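Local coordinates for protein 6-aminohexanoate-cyclic-dimer hydrolase (PDB 3A2Q) that hydrolyses the cyclic dimer of 6-aminohexanoic acid, a nylon-6 by-product, opening the ring to give the linear dimer, at residues Thr75-Gly80 with Gly197-Asp202; Thr388-Thr393 with Ser418-Ala423. The protein carries 1 engineered substitution. All coordinates share one frame; numbering follows the deposited sequence.

How the contacts relate
Contact 1 joins the loop after strand 68-72 to the loop leading into helix 202-207, and contact 2 docks the loop after strand 383-387 on helix 416-422. They follow one another along the chain, contact 1 closing before contact 2 opens, and both belong to the amidase family region. Strands 68-72 and 383-387 are in the same mixed sheet, but the contacts lie on opposite sides of the chain's centre, their own centres about 29 Å apart and their nearest atoms about 15 Å apart. Contact 1 borders the ligand site, the Asp202 side chain lying about 4 Å from a bound 6-aminohexanoic acid, whereas contact 2 is loop-on-helix packing farther off, Met421 about 9 Å away.

Contact 1 (Thr75-Gly80 with Gly197-Asp202); sequences TVVSQG and GPLVTD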
ATOM      1  N   THR A  75      10.020  -4.610  -5.473  1.00 35.43           N
ATOM      2  CA  THR A  75      10.908  -4.220  -4.377  1.00 39.51           C
ATOM      3  C   THR A  75      11.471  -5.388  -3.568  1.00 37.00           C
ATOM      4  O   THR A  75      12.644  -5.741  -3.716  1.00 35.66           O
ATOM      5  CB  THR A  75      10.197  -3.235  -3.412  1.00 40.56           C
ATOM      6  OG1 THR A  75       9.611  -2.169  -4.170  1.00 32.16           O
ATOM      7  CG2 THR A  75      11.196  -2.637  -2.413  1.00 33.63           C
ATOM      8  N   VAL A  76      10.649  -5.972  -2.702  1.00 34.30           N
ATOM      9  CA  VAL A  76      11.100  -7.091  -1.889  1.00 36.73           C
ATOM     10  C   VAL A  76      11.016  -8.342  -2.744  1.00 37.34           C
ATOM     11  O   VAL A  76      10.133  -8.452  -3.589  1.00 40.01           O
ATOM     12  CB  VAL A  76      10.224  -7.273  -0.622  1.00 36.39           C
ATOM     13  CG1 VAL A  76      10.287  -6.024   0.237  1.00 38.56           C
ATOM     14  CG2 VAL A  76       8.793  -7.575  -1.014  1.00 45.47           C
ATOM     15  N   VAL A  77      11.944  -9.271  -2.541  1.00 35.20           N
ATOM     16  CA  VAL A  77      11.951 -10.504  -3.316  1.00 34.25           C
ATOM     17  C   VAL A  77      12.059 -11.733  -2.428  1.00 33.22           C
ATOM     18  O   VAL A  77      12.427 -11.636  -1.259  1.00 30.63           O
ATOM     19  CB  VAL A  77      13.116 -10.516  -4.334  1.00 31.83           C
ATOM     20  CG1 VAL A  77      12.910  -9.427  -5.373  1.00 35.14           C
ATOM     21  CG2 VAL A  77      14.443 -10.314  -3.618  1.00 32.18           C
ATOM     22  N   SER A  78      11.715 -12.891  -2.989  1.00 33.96           N
ATOM     23  CA  SER A  78      11.784 -14.158  -2.270  1.00 34.75           C
ATOM     24  C   SER A  78      12.767 -15.066  -3.010  1.00 37.85           C
ATOM     25  O   SER A  78      12.722 -15.180  -4.235  1.00 38.77           O
ATOM     26  CB  SER A  78      10.399 -14.808  -2.193  1.00 34.62           C
ATOM     27  OG  SER A  78       9.808 -14.906  -3.476  1.00 40.41           O
ATOM     28  N   GLN A  79      13.658 -15.699  -2.255  1.00 40.19           N
ATOM     29  CA  GLN A  79      14.694 -16.567  -2.816  1.00 41.58           C
ATOM     30  C   GLN A  79      14.197 -17.676  -3.738  1.00 40.19           C
ATOM     31  O   GLN A  79      13.292 -18.430  -3.390  1.00 38.75           O
ATOM     32  CB  GLN A  79      15.514 -17.176  -1.677  1.00 46.83           C
ATOM     33  CG  GLN A  79      16.696 -18.013  -2.125  1.00 54.96           C
ATOM     34  CD  GLN A  79      17.548 -18.469  -0.957  1.00 63.75           C
ATOM     35  OE1 GLN A  79      17.067 -19.156  -0.054  1.00 68.51           O
ATOM     36  NE2 GLN A  79      18.820 -18.084  -0.967  1.00 65.48           N
ATOM     37  N   GLY A  80      14.804 -17.755  -4.919  1.00 41.53           N
ATOM     38  CA  GLY A  80      14.446 -18.777  -5.885  1.00 42.20           C
ATOM     39  C   GLY A  80      13.130 -18.607  -6.623  1.00 45.25           C
ATOM     40  O   GLY A  80      12.768 -19.457  -7.437  1.00 44.49           O
ATOM     41  N   GLY A 197      15.219  -3.490   2.578  1.00 26.23           N
ATOM     42  CA  GLY A 197      16.497  -4.091   2.227  1.00 24.57           C
ATOM     43  C   GLY A 197      16.537  -5.609   2.218  1.00 28.35           C
ATOM     44  O   GLY A 197      15.511  -6.261   2.420  1.00 27.19           O
ATOM     45  N   PRO A 198      17.728  -6.208   2.036  1.00 29.95           N
ATOM     46  CA  PRO A 198      19.042  -5.575   1.844  1.00 27.81           C
ATOM     47  C   PRO A 198      19.250  -4.783   0.549  1.00 30.35           C
ATOM     48  O   PRO A 198      20.198  -4.001   0.441  1.00 28.88           O
ATOM     49  CB  PRO A 198      20.012  -6.752   1.950  1.00 28.92           C
ATOM     50  CG  PRO A 198      19.193  -7.910   1.469  1.00 34.64           C
ATOM     51  CD  PRO A 198      17.859  -7.674   2.117  1.00 26.74           C
ATOM     52  N   LEU A 199      18.391  -4.992  -0.440  1.00 29.09           N
ATOM     53  CA  LEU A 199      18.530  -4.263  -1.693  1.00 30.46           C
ATOM     54  C   LEU A 199      18.265  -2.774  -1.498  1.00 32.70           C
ATOM     55  O   LEU A 199      17.608  -2.367  -0.539  1.00 31.99           O
ATOM     56  CB  LEU A 199      17.551  -4.797  -2.744  1.00 32.20           C
ATOM     57  CG  LEU A 199      17.889  -6.100  -3.469  1.00 36.03           C
ATOM     58  CD1 LEU A 199      16.704  -6.549  -4.316  1.00 38.51           C
ATOM     59  CD2 LEU A 199      19.120  -5.880  -4.335  1.00 32.32           C
ATOM     60  N   VAL A 200      18.799  -1.973  -2.413  1.00 31.57           N
ATOM     61  CA  VAL A 200      18.603  -0.532  -2.416  1.00 32.52           C
ATOM     62  C   VAL A 200      18.012  -0.265  -3.795  1.00 35.23           C
ATOM     63  O   VAL A 200      18.734  -0.203  -4.790  1.00 37.49           O
ATOM     64  CB  VAL A 200      19.937   0.238  -2.274  1.00 30.11           C
ATOM     65  CG1 VAL A 200      19.678   1.738  -2.341  1.00 32.37           C
ATOM     66  CG2 VAL A 200      20.607  -0.124  -0.961  1.00 30.73           C
ATOM     67  N   THR A 201      16.695  -0.115  -3.856  1.00 32.87           N
ATOM     68  CA  THR A 201      16.030   0.100  -5.130  1.00 33.13           C
ATOM     69  C   THR A 201      15.336   1.444  -5.258  1.00 31.93           C
ATOM     70  O   THR A 201      15.129   2.152  -4.271  1.00 31.45           O
ATOM     71  CB  THR A 201      14.980  -1.010  -5.384  1.00 34.11           C
ATOM     72  OG1 THR A 201      13.944  -0.934  -4.395  1.00 33.20           O
ATOM     73  CG2 THR A 201      15.627  -2.380  -5.303  1.00 33.00           C
ATOM     74  N   ASP A 202      14.993   1.786  -6.498  1.00 29.45           N
ATOM     75  CA  ASP A 202      14.276   3.013  -6.815  1.00 27.95           C
ATOM     76  C   ASP A 202      14.975   4.315  -6.437  1.00 28.59           C
ATOM     77  O   ASP A 202      14.308   5.316  -6.181  1.00 25.87           O
ATOM     78  CB  ASP A 202      12.895   2.970  -6.154  1.00 31.18           C
ATOM     79  CG  ASP A 202      12.134   1.707  -6.486  1.00 41.06           C
ATOM     80  OD1 ASP A 202      11.801   1.507  -7.673  1.00 36.48           O
ATOM     81  OD2 ASP A 202      11.874   0.908  -5.560  1.00 41.79           O
TER
HETATM   82  O   HOH W   1      10.464  -1.317  -6.340  1.00 50.39           O
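Thr75 and Thr201 mark the closest pass of two irregular loops, their CA atoms 6.7 Å apart, with no regular backbone pairing between them. Here the methyl CG2 of Thr75 lies 3.8 Å from the hydroxyl OG1 of Thr201, the two side chains crossing obliquely. With chi1 at -50°, Thr75 OG1 stands anti to its own carbonyl carbon and faces Asp202, though at 4.1 Å from Asp202 OD2 it relies on an intermediary. One water fills that role: it donates to Asp202 OD2 over 2.7 Å and is also hydrogen-bonded to Thr75 OG1. Thr201 OG1 gives OD2 a second bond, of 3.0 Å, arriving well above the carboxylate plane (55° out of it). Further along, the contact turns apolar. Leu199 points toward the other loop, and its CD1 meets Val77 CG2 at 4.4 Å while also lying near the carbonyl oxygen of Thr75. Val77 also touches Ala97 and His99, and Thr75 rests against Asn169 of strand 165-170. Lys72, a probable member of the charge relay, has its side chain about 6 Å from that of Thr75. Chemically, then, a single carboxylate oxygen gathers a hydroxyl from its own loop and a water held by the other, which ties the loop following the Lys72 strand to a residue beside the bound 6-aminohexanoic acid.

Contact 2 (Thr388-Thr393 with Ser418-Ala423); sequences TVTRQT and SLQMLA
Thr390 and Gln420 carry the hydrogen bonds of this contact. The backbone carbonyl oxygen Gln420 O accepts twice: from Thr390 N, nearly in line with the carbonyl, and from Thr390 OG1 at 2.6 Å, in the carbonyl plane on a lone pair. Thr390 OG1 can reach it because chi1 of 76° sets the hydroxyl between its own backbone N and carbonyl carbon. The same hydroxyl accepts from Gln420 NE2 over 3.2 Å, lying close to the amide plane, so Gln420 is gripped through both its backbone and its side chain. An alanine in place of Thr390 would probably leave the Gln420 amide without this acceptor and freer to turn, with Gln420 O keeping only the backbone N-H of the pair. Van der Waals packing follows at Arg391, whose side chain crosses that of Gln420 at about a right angle: CG sits 3.8 Å from Gln420 CB, and CD touches Met421 SD at 3.6 Å. Of its nitrogens, NE donates to Gln392 O, NH2 forms a salt bridge with Glu398 and NH1 bonds to Gly417 O. Val389 CG1 makes a methyl-to-carbonyl contact with Met421 O at 3.6 Å. Water makes the last link, donating to both Thr388 O and Met421 O. The whole is a strand-to-helix connection of the amidase alpha/beta fold: the loop leaving sheet strand 383-387 is fastened to helix 416-422, to Gln420 O directly and to Met421 O through a water.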
ATOM      1  N   THR A 388      -9.485   8.752   1.791  1.00 19.69           N
ATOM      2  CA  THR A 388      -8.237   8.193   1.289  1.00 21.28           C
ATOM      3  C   THR A 388      -8.100   8.589  -0.183  1.00 24.18           C
ATOM      4  O   THR A 388      -7.035   9.034  -0.608  1.00 21.38           O
ATOM      5  CB  THR A 388      -8.202   6.663   1.424  1.00 23.27           C
ATOM      6  OG1 THR A 388      -8.408   6.304   2.791  1.00 23.45           O
ATOM      7  CG2 THR A 388      -6.842   6.117   0.979  1.00 20.14           C
ATOM      8  N   VAL A 389      -9.175   8.424  -0.953  1.00 23.60           N
ATOM      9  CA  VAL A 389      -9.161   8.806  -2.368  1.00 23.45           C
ATOM     10  C   VAL A 389     -10.183   9.922  -2.581  1.00 25.86           C
ATOM     11  O   VAL A 389     -11.066  10.125  -1.742  1.00 28.00           O
ATOM     12  CB  VAL A 389      -9.461   7.606  -3.299  1.00 24.80           C
ATOM     13  CG1 VAL A 389      -8.412   6.528  -3.092  1.00 26.99           C
ATOM     14  CG2 VAL A 389     -10.857   7.061  -3.038  1.00 28.60           C
ATOM     15  N   THR A 390     -10.078  10.641  -3.695  1.00 25.03           N
ATOM     16  CA  THR A 390     -10.973  11.775  -3.935  1.00 22.66           C
ATOM     17  C   THR A 390     -12.041  11.604  -5.005  1.00 21.84           C
ATOM     18  O   THR A 390     -12.783  12.549  -5.292  1.00 23.35           O
ATOM     19  CB  THR A 390     -10.167  13.029  -4.296  1.00 23.44           C
ATOM     20  OG1 THR A 390      -9.706  12.925  -5.652  1.00 26.41           O
ATOM     21  CG2 THR A 390      -8.962  13.168  -3.377  1.00 22.03           C
ATOM     22  N   ARG A 391     -12.125  10.411  -5.582  1.00 22.07           N
ATOM     23  CA  ARG A 391     -13.094  10.129  -6.636  1.00 22.99           C
ATOM     24  C   ARG A 391     -13.668   8.728  -6.531  1.00 26.24           C
ATOM     25  O   ARG A 391     -13.183   7.894  -5.766  1.00 23.00           O
ATOM     26  CB  ARG A 391     -12.417  10.252  -7.998  1.00 23.86           C
ATOM     27  CG  ARG A 391     -11.207   9.333  -8.133  1.00 20.97           C
ATOM     28  CD  ARG A 391     -10.797   9.133  -9.583  1.00 24.36           C
ATOM     29  NE  ARG A 391     -11.834   8.439 -10.344  1.00 26.11           N
ATOM     30  CZ  ARG A 391     -11.794   8.260 -11.660  1.00 35.57           C
ATOM     31  NH1 ARG A 391     -10.767   8.724 -12.363  1.00 25.15           N
ATOM     32  NH2 ARG A 391     -12.781   7.620 -12.275  1.00 35.47           N
ATOM     33  N   GLN A 392     -14.704   8.475  -7.324  1.00 28.06           N
ATOM     34  CA  GLN A 392     -15.332   7.165  -7.378  1.00 25.34           C
ATOM     35  C   GLN A 392     -14.301   6.252  -8.035  1.00 26.41           C
ATOM     36  O   GLN A 392     -13.407   6.726  -8.732  1.00 28.63           O
ATOM     37  CB  GLN A 392     -16.600   7.229  -8.234  1.00 28.19           C
ATOM     38  CG  GLN A 392     -17.729   8.077  -7.639  1.00 24.86           C
ATOM     39  CD  GLN A 392     -18.463   7.364  -6.513  1.00 30.82           C
ATOM     40  OE1 GLN A 392     -18.847   6.203  -6.650  1.00 31.60           O
ATOM     41  NE2 GLN A 392     -18.673   8.060  -5.401  1.00 29.37           N
ATOM     42  N   THR A 393     -14.417   4.948  -7.820  1.00 25.16           N
ATOM     43  CA  THR A 393     -13.457   4.012  -8.394  1.00 24.61           C
ATOM     44  C   THR A 393     -13.594   3.900  -9.914  1.00 27.31           C
ATOM     45  O   THR A 393     -14.687   3.700 -10.440  1.00 26.09           O
ATOM     46  CB  THR A 393     -13.609   2.637  -7.729  1.00 27.40           C
ATOM     47  OG1 THR A 393     -13.284   2.766  -6.339  1.00 27.14           O
ATOM     48  CG2 THR A 393     -12.685   1.605  -8.374  1.00 26.59           C
ATOM     49  N   SER A 418      -5.965   9.961 -12.835  1.00 29.81           N
ATOM     50  CA  SER A 418      -5.097   9.274 -11.887  1.00 28.10           C
ATOM     51  C   SER A 418      -4.767  10.205 -10.729  1.00 26.48           C
ATOM     52  O   SER A 418      -4.658   9.770  -9.585  1.00 26.91           O
ATOM     53  CB  SER A 418      -3.794   8.822 -12.563  1.00 29.74           C
ATOM     54  OG  SER A 418      -4.016   7.763 -13.477  1.00 30.15           O
ATOM     55  N   LEU A 419      -4.604  11.493 -11.026  1.00 24.62           N
ATOM     56  CA  LEU A 419      -4.282  12.457  -9.983  1.00 22.68           C
ATOM     57  C   LEU A 419      -5.277  12.377  -8.826  1.00 26.55           C
ATOM     58  O   LEU A 419      -4.881  12.398  -7.661  1.00 24.94           O
ATOM     59  CB  LEU A 419      -4.259  13.880 -10.554  1.00 26.63           C
ATOM     60  CG  LEU A 419      -4.028  15.024  -9.555  1.00 28.53           C
ATOM     61  CD1 LEU A 419      -2.721  14.813  -8.811  1.00 24.10           C
ATOM     62  CD2 LEU A 419      -4.018  16.362 -10.289  1.00 31.12           C
ATOM     63  N   GLN A 420      -6.567  12.261  -9.138  1.00 24.69           N
ATOM     64  CA  GLN A 420      -7.578  12.204  -8.086  1.00 25.80           C
ATOM     65  C   GLN A 420      -7.500  10.968  -7.192  1.00 24.68           C
ATOM     66  O   GLN A 420      -8.048  10.963  -6.091  1.00 26.43           O
ATOM     67  CB  GLN A 420      -8.984  12.331  -8.671  1.00 27.63           C
ATOM     68  CG  GLN A 420      -9.305  13.736  -9.153  1.00 29.50           C
ATOM     69  CD  GLN A 420     -10.805  13.999  -9.232  1.00 46.01           C
ATOM     70  OE1 GLN A 420     -11.361  14.194 -10.314  1.00 48.31           O
ATOM     71  NE2 GLN A 420     -11.467  14.006  -8.075  1.00 39.93           N
ATOM     72  N   MET A 421      -6.824   9.925  -7.655  1.00 23.77           N
ATOM     73  CA  MET A 421      -6.681   8.720  -6.851  1.00 22.02           C
ATOM     74  C   MET A 421      -5.625   8.928  -5.761  1.00 23.15           C
ATOM     75  O   MET A 421      -5.759   8.413  -4.653  1.00 22.98           O
ATOM     76  CB  MET A 421      -6.245   7.540  -7.719  1.00 24.56           C
ATOM     77  CG  MET A 421      -7.215   7.138  -8.814  1.00 22.84           C
ATOM     78  SD  MET A 421      -8.778   6.566  -8.169  1.00 28.77           S
ATOM     79  CE  MET A 421      -8.321   4.929  -7.586  1.00 29.74           C
ATOM     80  N   LEU A 422      -4.582   9.693  -6.076  1.00 21.74           N
ATOM     81  CA  LEU A 422      -3.482   9.897  -5.131  1.00 21.97           C
ATOM     82  C   LEU A 422      -3.276  11.288  -4.524  1.00 22.61           C
ATOM     83  O   LEU A 422      -2.351  11.477  -3.732  1.00 21.80           O
ATOM     84  CB  LEU A 422      -2.171   9.434  -5.788  1.00 23.58           C
ATOM     85  CG  LEU A 422      -1.801  10.030  -7.156  1.00 22.73           C
ATOM     86  CD1 LEU A 422      -1.426  11.496  -7.008  1.00 24.13           C
ATOM     87  CD2 LEU A 422      -0.625   9.258  -7.762  1.00 26.48           C
ATOM     88  N   ALA A 423      -4.127  12.251  -4.865  1.00 22.88           N
ATOM     89  CA  ALA A 423      -3.960  13.610  -4.342  1.00 21.78           C
ATOM     90  C   ALA A 423      -3.981  13.725  -2.815  1.00 22.98           C
ATOM     91  O   ALA A 423      -3.272  14.558  -2.252  1.00 22.25           O
ATOM     92  CB  ALA A 423      -5.010  14.540  -4.951  1.00 22.60           C
TER
HETATM   93  O   HOH W   2      -5.943  10.271  -2.571  1.00 24.51           O